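PDB 3DOH: esterase from Thermotoga maritima, which probably hydrolyses carboxylic esters with an alpha/beta-hydrolase domain that is joined to an N-terminal immunoglobulin-like domain. Local coordinates for residues I141-F147 with P159-V164; P170-L176 with N259-N263. Numbering follows the deposited sequence.

Contact 1. Residues I141-F147 with P159-V164; sequences IDDFLAF and PYRLFV. With SO4 (sulfate ion), chain G.
Two aromatic pairs form the apolar part of this antiparallel beta hairpin, whose strands 144-150 and 157-163 form one edge of the alpha/beta-hydrolase sheet within the chain. On the face of Phe144, Ala146, Arg161 and Phe163, Phe163 CB (Phe163 chi1 t) sits over the face of the Phe144 ring (chi1 m), 3.8 Å from its centroid, in a CH-pi contact. On the other face Tyr160 (chi1 p) presents its ring face to Phe147 CB, 3.7 Å from the ring centroid, while Phe147 CE2 reaches Leu162 CD2 at 4.3 Å.

Segments 144-147 and 159-163 are extended and antiparallel, their N-to-C directions at 151° and their axes 4.2 Å apart at closest approach; before them Ile141 to Asp143 turn with helical-type phi/psi (-71/-24, -84/-4, -88/-9). Leu145 and Leu162 form a hydrogen-bonded pair (Leu162 N to Leu145 O 3.0 Å; the return bond, Leu145 N to Leu162 O at 3.0 Å, is weak), as do Phe147 and Tyr160 (Tyr160 N to Phe147 O 2.8 Å, Phe147 N to Tyr160 O 2.9 Å); Ala146 faces Arg161 in a non-hydrogen-bonded pair.

At the polar edge Arg161 (chi1 to chi3 all m) lays its guanidinium over Ala146 CB, and its NH2 donates to Phe144 O at 3.0 Å. A sulfate, probably from crystallisation, takes weak hydrogen bonds from the same group, Arg161 NH2 to SO4 O3 measuring 3.0 Å.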
# COMPACT_ATOMS: atom_id res chain seq x y z
N ILE A 141 29.68 25.49 -7.94
CA ILE A 141 29.44 26.58 -8.88
C ILE A 141 30.15 27.85 -8.44
O ILE A 141 30.45 28.72 -9.26
CB ILE A 141 27.93 26.87 -9.04
CG1 ILE A 141 27.29 25.83 -9.96
CG2 ILE A 141 27.72 28.27 -9.58
CD1 ILE A 141 25.82 26.08 -10.22
N ASP A 142 30.42 27.96 -7.15
CA ASP A 142 31.14 29.09 -6.61
C ASP A 142 32.66 28.97 -6.72
O ASP A 142 33.35 29.91 -6.38
CB ASP A 142 30.70 29.36 -5.17
CG ASP A 142 31.10 28.23 -4.21
OD1 ASP A 142 31.74 27.22 -4.68
OD2 ASP A 142 30.76 28.36 -3.00
N ASP A 143 33.20 27.85 -7.19
CA ASP A 143 34.63 27.80 -7.54
C ASP A 143 34.99 28.22 -8.95
O ASP A 143 36.18 28.31 -9.27
CB ASP A 143 35.25 26.42 -7.32
CG ASP A 143 35.01 25.88 -5.95
OD1 ASP A 143 35.38 26.58 -4.98
OD2 ASP A 143 34.43 24.77 -5.83
N PHE A 144 33.99 28.41 -9.80
CA PHE A 144 34.16 28.85 -11.18
C PHE A 144 34.04 30.35 -11.14
O PHE A 144 32.95 30.89 -10.91
CB PHE A 144 33.00 28.38 -12.09
CG PHE A 144 33.05 26.94 -12.47
CD1 PHE A 144 32.95 25.93 -11.50
CD2 PHE A 144 33.17 26.57 -13.81
CE1 PHE A 144 33.02 24.59 -11.83
CE2 PHE A 144 33.23 25.20 -14.18
CZ PHE A 144 33.14 24.21 -13.17
N LEU A 145 35.15 31.01 -11.38
CA LEU A 145 35.18 32.45 -11.63
C LEU A 145 34.30 32.83 -12.81
O LEU A 145 34.17 32.08 -13.77
CB LEU A 145 36.62 32.85 -11.94
CG LEU A 145 37.59 32.53 -10.81
CD1 LEU A 145 39.00 32.49 -11.32
CD2 LEU A 145 37.37 33.55 -9.70
N ALA A 146 33.69 34.01 -12.71
CA ALA A 146 32.88 34.55 -13.80
C ALA A 146 33.69 35.56 -14.60
O ALA A 146 34.43 36.35 -14.03
CB ALA A 146 31.61 35.19 -13.25
N PHE A 147 33.58 35.49 -15.91
CA PHE A 147 34.26 36.42 -16.80
C PHE A 147 33.31 36.67 -17.95
O PHE A 147 32.38 35.88 -18.17
CB PHE A 147 35.58 35.81 -17.31
CG PHE A 147 36.65 35.72 -16.26
CD1 PHE A 147 37.19 36.87 -15.68
CD2 PHE A 147 37.13 34.48 -15.84
CE1 PHE A 147 38.21 36.77 -14.69
CE2 PHE A 147 38.13 34.37 -14.86
CZ PHE A 147 38.67 35.50 -14.29
N PRO A 159 29.54 35.56 -21.99
CA PRO A 159 29.88 35.29 -20.59
C PRO A 159 30.42 33.85 -20.45
O PRO A 159 29.96 32.93 -21.17
CB PRO A 159 28.53 35.45 -19.86
CG PRO A 159 27.55 35.91 -20.89
CD PRO A 159 28.08 35.49 -22.21
N TYR A 160 31.40 33.67 -19.56
CA TYR A 160 31.90 32.34 -19.26
C TYR A 160 32.33 32.11 -17.83
O TYR A 160 32.61 33.04 -17.08
CB TYR A 160 32.99 31.93 -20.25
CG TYR A 160 34.31 32.67 -20.11
CD1 TYR A 160 34.50 33.95 -20.69
CD2 TYR A 160 35.39 32.08 -19.43
CE1 TYR A 160 35.73 34.62 -20.58
CE2 TYR A 160 36.61 32.73 -19.32
CZ TYR A 160 36.78 34.00 -19.90
OH TYR A 160 38.01 34.61 -19.77
N ARG A 161 32.33 30.84 -17.44
CA ARG A 161 32.72 30.45 -16.11
C ARG A 161 33.91 29.55 -16.31
O ARG A 161 33.88 28.69 -17.17
CB ARG A 161 31.60 29.64 -15.39
CG ARG A 161 30.25 30.31 -15.19
CD ARG A 161 30.25 31.50 -14.26
NE ARG A 161 30.44 31.16 -12.85
CZ ARG A 161 29.61 31.48 -11.85
NH1 ARG A 161 28.48 32.16 -12.04
NH2 ARG A 161 29.93 31.10 -10.62
N LEU A 162 34.93 29.75 -15.49
CA LEU A 162 36.18 29.01 -15.61
C LEU A 162 36.62 28.48 -14.26
O LEU A 162 36.68 29.24 -13.32
CB LEU A 162 37.28 29.93 -16.15
CG LEU A 162 38.72 29.43 -16.11
CD1 LEU A 162 39.02 28.53 -17.32
CD2 LEU A 162 39.67 30.61 -16.11
N PHE A 163 36.92 27.19 -14.18
CA PHE A 163 37.47 26.58 -12.94
C PHE A 163 38.98 26.52 -13.05
O PHE A 163 39.52 26.01 -14.01
CB PHE A 163 36.91 25.15 -12.73
CG PHE A 163 37.46 24.39 -11.50
CD1 PHE A 163 36.80 24.46 -10.25
CD2 PHE A 163 38.56 23.53 -11.63
CE1 PHE A 163 37.24 23.69 -9.12
CE2 PHE A 163 39.04 22.77 -10.51
CZ PHE A 163 38.37 22.86 -9.25
N VAL A 164 39.67 27.04 -12.06
CA VAL A 164 41.12 26.96 -12.02
C VAL A 164 41.52 25.98 -10.90
O VAL A 164 41.05 26.11 -9.79
CB VAL A 164 41.68 28.41 -11.77
CG1 VAL A 164 43.20 28.41 -11.48
CG2 VAL A 164 41.33 29.33 -12.96
S SO4 G . 28.45 32.20 -7.50
O1 SO4 G . 27.64 32.35 -8.71
O2 SO4 G . 28.17 33.37 -6.66
O3 SO4 G . 29.88 32.12 -7.82
O4 SO4 G . 28.06 30.97 -6.79

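Contact 2. Residues P170-L176 with N259-N263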
# COMPACT_ATOMS: atom_id res chain seq x y z
N PRO A 170 52.60 25.35 -10.14
CA PRO A 170 52.60 26.35 -11.23
C PRO A 170 53.55 25.98 -12.36
O PRO A 170 53.37 26.46 -13.49
CB PRO A 170 53.11 27.63 -10.56
CG PRO A 170 52.83 27.43 -9.12
CD PRO A 170 53.03 25.96 -8.87
N ASP A 171 54.54 25.15 -12.04
CA ASP A 171 55.56 24.73 -12.99
C ASP A 171 55.17 23.58 -13.95
O ASP A 171 55.78 23.45 -15.00
CB ASP A 171 56.91 24.50 -12.27
CG ASP A 171 57.55 25.83 -11.74
OD1 ASP A 171 57.58 26.85 -12.51
OD2 ASP A 171 58.02 25.88 -10.57
N ARG A 172 54.14 22.80 -13.60
CA ARG A 172 53.56 21.81 -14.54
C ARG A 172 52.36 22.42 -15.31
O ARG A 172 51.84 23.47 -14.93
CB ARG A 172 53.14 20.51 -13.80
CG ARG A 172 54.32 19.56 -13.42
CD ARG A 172 53.89 18.22 -12.77
NE ARG A 172 54.55 18.03 -11.47
CZ ARG A 172 54.02 18.36 -10.28
NH1 ARG A 172 52.79 18.87 -10.20
NH2 ARG A 172 54.70 18.18 -9.14
N LYS A 173 51.94 21.75 -16.38
CA LYS A 173 50.77 22.18 -17.17
C LYS A 173 49.62 21.18 -17.04
O LYS A 173 49.86 19.98 -16.88
CB LYS A 173 51.16 22.30 -18.64
CG LYS A 173 51.88 23.61 -19.01
CD LYS A 173 52.33 23.60 -20.48
CE LYS A 173 52.45 25.03 -21.07
NZ LYS A 173 52.76 24.98 -22.55
N TYR A 174 48.37 21.66 -17.14
CA TYR A 174 47.17 20.84 -16.89
C TYR A 174 46.13 20.94 -18.01
O TYR A 174 46.07 21.92 -18.72
CB TYR A 174 46.53 21.19 -15.55
CG TYR A 174 47.47 21.09 -14.37
CD1 TYR A 174 47.72 19.86 -13.75
CD2 TYR A 174 48.12 22.25 -13.87
CE1 TYR A 174 48.57 19.77 -12.68
CE2 TYR A 174 48.97 22.18 -12.81
CZ TYR A 174 49.22 20.93 -12.22
OH TYR A 174 50.07 20.86 -11.13
N PRO A 175 45.28 19.90 -18.15
CA PRO A 175 44.23 19.79 -19.14
C PRO A 175 43.17 20.88 -19.03
O PRO A 175 42.97 21.46 -17.95
CB PRO A 175 43.55 18.47 -18.76
CG PRO A 175 44.57 17.74 -17.99
CD PRO A 175 45.32 18.72 -17.26
N LEU A 176 42.46 21.12 -20.12
CA LEU A 176 41.33 22.01 -20.06
C LEU A 176 40.14 21.24 -20.56
O LEU A 176 40.17 20.66 -21.67
CB LEU A 176 41.57 23.26 -20.93
CG LEU A 176 40.41 24.22 -21.22
CD1 LEU A 176 39.92 24.99 -20.00
CD2 LEU A 176 40.82 25.20 -22.30
N ASN A 259 48.58 28.03 -17.22
CA ASN A 259 49.43 26.85 -17.42
C ASN A 259 48.57 25.63 -17.84
O ASN A 259 48.38 24.66 -17.10
CB ASN A 259 50.35 26.59 -16.21
CG ASN A 259 49.58 26.37 -14.91
OD1 ASN A 259 48.53 26.99 -14.67
ND2 ASN A 259 50.10 25.48 -14.05
N ILE A 260 48.00 25.76 -19.04
CA ILE A 260 47.10 24.78 -19.60
C ILE A 260 47.95 24.04 -20.61
O ILE A 260 48.90 24.61 -21.16
CB ILE A 260 45.85 25.47 -20.20
CG1 ILE A 260 44.97 26.05 -19.05
CG2 ILE A 260 45.10 24.55 -21.15
CD1 ILE A 260 43.83 26.98 -19.49
N ASP A 261 47.64 22.75 -20.80
CA ASP A 261 48.41 21.87 -21.67
C ASP A 261 47.78 21.85 -23.06
O ASP A 261 46.72 21.27 -23.24
CB ASP A 261 48.46 20.46 -21.06
CG ASP A 261 49.23 19.47 -21.91
OD1 ASP A 261 49.38 19.74 -23.12
OD2 ASP A 261 49.70 18.44 -21.36
N GLU A 262 48.43 22.51 -24.03
CA GLU A 262 47.93 22.53 -25.42
C GLU A 262 47.56 21.13 -25.91
O GLU A 262 46.77 20.98 -26.84
CB GLU A 262 48.94 23.13 -26.44
CG GLU A 262 50.02 24.09 -25.90
CD GLU A 262 51.14 23.39 -25.10
OE1 GLU A 262 51.22 23.59 -23.85
OE2 GLU A 262 51.94 22.64 -25.73
N ASN A 263 48.17 20.10 -25.33
CA ASN A 263 47.93 18.72 -25.77
C ASN A 263 46.73 17.98 -25.17
O ASN A 263 46.47 16.84 -25.53
CB ASN A 263 49.19 17.88 -25.57
CG ASN A 263 50.39 18.46 -26.31
OD1 ASN A 263 51.50 18.42 -25.80
ND2 ASN A 263 50.16 19.01 -27.53
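Asn259, just beyond helix 242-257, begins a short parallel beta bridge to the start of strand 174-180 in the alpha/beta-hydrolase sheet. Its side chain reaches back along the incoming loop, ND2 donating to Arg172 O at 2.8 Å and lying at the edge of the Tyr174 ring, while Asn259 O accepts from Tyr174 N at 3.0 Å. Ile260 is the bridge partner of Tyr174, their CA atoms 4.8 Å apart and their side chains diverging; Ile260 CG2 meets Leu176 CB at 3.8 Å, and Leu254, Leu255 and Phe215 pack round Ile260. Asp261 completes the bridge, its N donating to Tyr174 O at 2.7 Å, so both backbone bonds converge on one residue of the strand. Glu262 swings its carboxylate back to the extended Lys173 side chain, forming a salt bridge with a very short modelled separation of 2.4 Å from Lys173 NZ to Glu262 OE1. Where the chain turns a corner towards strand 264-270, Asp261 OD1 accepts from Asn263 N at 2.5 Å in what fits an Asx turn, though the position of Asn263 N is less certain.

How the contacts relate
Contacts 1 and 2 follow each other along the chain, strand 157-163 leading into strand 174-180, and both reach one mixed sheet. Their centres are 18 Å apart and their nearest atoms about 5 Å apart, without touching. Strand 215-219 lies between the two strands: it makes backbone hydrogen bonds with Arg161 and Phe163 on one side and with Pro175 on the other. Helix 242-257 is shared cover, with Leu254 packing on Leu162 of contact 1 and Ile260 of contact 2. From contact 2 the chain enters strand 264-270, which leads to Ser271, the likely nucleophile on a GxSxG elbow, probably acting with His359 and Asp319; none of these three lies in either contact.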